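Local coordinates for protein N-acetyltransferase (Staphylococcus aureus subsp. aureus, PDB 4LUA) that probably transfers an acetyl group from acetyl-coenzyme A to an amine, as a member of the GNAT superfamily of N-acetyltransferases, at residues Phe58-Tyr61 with Ile67-Ala70. Numbering follows the deposited sequence.
Sequences FGCY and IATA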
loop_
_atom_site.group_PDB
_atom_site.type_symbol
_atom_site.label_atom_id
_atom_site.label_comp_id
_atom_site.label_asym_id
_atom_site.label_seq_id
_atom_site.Cartn_x
_atom_site.Cartn_y
_atom_site.Cartn_z
ATOM N N PHE A 58 -6.847 3.159 -4.221
ATOM C CA PHE A 58 -7.186 4.509 -3.779
ATOM C C PHE A 58 -6.094 5.479 -4.163
ATOM O O PHE A 58 -4.873 5.099 -4.090
ATOM C CB PHE A 58 -7.285 4.482 -2.236
ATOM C CG PHE A 58 -8.296 3.469 -1.735
ATOM C CD1 PHE A 58 -9.641 3.712 -1.995
ATOM C CD2 PHE A 58 -7.920 2.322 -0.999
ATOM C CE1 PHE A 58 -10.620 2.791 -1.569
ATOM C CE2 PHE A 58 -8.899 1.403 -0.542
ATOM C CZ PHE A 58 -10.228 1.637 -0.828
ATOM N N GLY A 59 -6.501 6.715 -4.478
ATOM C CA GLY A 59 -5.503 7.756 -4.763
ATOM C C GLY A 59 -5.750 9.000 -3.939
ATOM O O GLY A 59 -6.886 9.362 -3.718
ATOM N N CYS A 60 -4.685 9.633 -3.452
ATOM C CA CYS A 60 -4.823 10.909 -2.756
ATOM C C CYS A 60 -4.511 12.015 -3.760
ATOM O O CYS A 60 -3.435 12.033 -4.416
ATOM C CB CYS A 60 -3.748 11.007 -1.678
ATOM S SG CYS A 60 -3.992 9.691 -0.427
ATOM N N TYR A 61 -5.449 12.960 -3.872
ATOM C CA TYR A 61 -5.257 14.091 -4.788
ATOM C C TYR A 61 -5.110 15.400 -4.032
ATOM O O TYR A 61 -5.914 15.697 -3.144
ATOM C CB TYR A 61 -6.428 14.205 -5.773
ATOM C CG TYR A 61 -6.410 13.167 -6.877
ATOM C CD1 TYR A 61 -5.938 13.506 -8.135
ATOM C CD2 TYR A 61 -6.799 11.849 -6.628
ATOM C CE1 TYR A 61 -5.889 12.566 -9.117
ATOM C CE2 TYR A 61 -6.771 10.913 -7.615
ATOM C CZ TYR A 61 -6.305 11.271 -8.843
ATOM O OH TYR A 61 -6.278 10.363 -9.892
ATOM N N ILE A 67 -0.949 12.318 -5.688
ATOM C CA ILE A 67 0.293 12.356 -4.904
ATOM C C ILE A 67 0.612 11.108 -4.115
ATOM O O ILE A 67 1.721 10.966 -3.608
ATOM C CB ILE A 67 0.343 13.602 -3.976
ATOM C CG1 ILE A 67 -0.727 13.540 -2.884
ATOM C CG2 ILE A 67 0.200 14.868 -4.867
ATOM C CD1 ILE A 67 -0.487 14.653 -1.826
ATOM N N ALA A 68 -0.351 10.198 -4.002
ATOM C CA ALA A 68 -0.110 8.967 -3.248
ATOM C C ALA A 68 -1.151 7.940 -3.621
ATOM O O ALA A 68 -2.262 8.291 -4.075
ATOM C CB ALA A 68 -0.166 9.206 -1.696
ATOM N N THR A 69 -0.794 6.666 -3.430
ATOM C CA THR A 69 -1.764 5.600 -3.696
ATOM C C THR A 69 -1.493 4.407 -2.793
ATOM O O THR A 69 -0.353 4.227 -2.333
ATOM C CB THR A 69 -1.676 5.129 -5.185
ATOM O OG1 THR A 69 -2.744 4.200 -5.473
ATOM C CG2 THR A 69 -0.305 4.517 -5.616
ATOM N N ALA A 70 -2.560 3.617 -2.547
ATOM C CA ALA A 70 -2.365 2.256 -2.009
ATOM C C ALA A 70 -3.557 1.441 -2.477
ATOM O O ALA A 70 -4.597 2.013 -2.802
ATOM C CB ALA A 70 -2.244 2.297 -0.452
#
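Phe58-Tyr61 and Ile67-Ala70 pair as the two antiparallel arms of a beta hairpin, strands 55-62 and 65-75, in the middle of the four-stranded N-terminal sheet of the GNAT fold. The N-to-C directions of these two segments lie 165° apart, and their axes approach to 4.6 Å. Phe58 and Ala70 form a hydrogen-bonded pair, with Phe58 N 2.9 Å from Ala70 O and Ala70 N giving a longer, more bent bond to Phe58 O. Farther along, Cys60 N donates to Ala68 O, and Ile67 N lies 2.8 Å from Cys60 O, with an N-H...O angle of 174°.

The two sheet faces differ. Phe58, Cys60, Ala68 and Ala70 face helix 96-112, where the Phe58 ring meets Phe105 and Tyr109 edge-to-face; within this row Cys60 CB rests 4.0 Å from Ala68 CB. On the other face, Thr69, paired with Gly59 at a non-hydrogen-bonded position, packs against Tyr18, Leu21 and Val22 of helix 15-25. A chi1 of -173° swings Thr69 OG1 away from its own N and across to the neighbouring strand. Phe58 O thus accepts two bonds from opposite faces of its carbonyl plane: one from Ala70 N, the other from Thr69 OG1 at 2.7 Å.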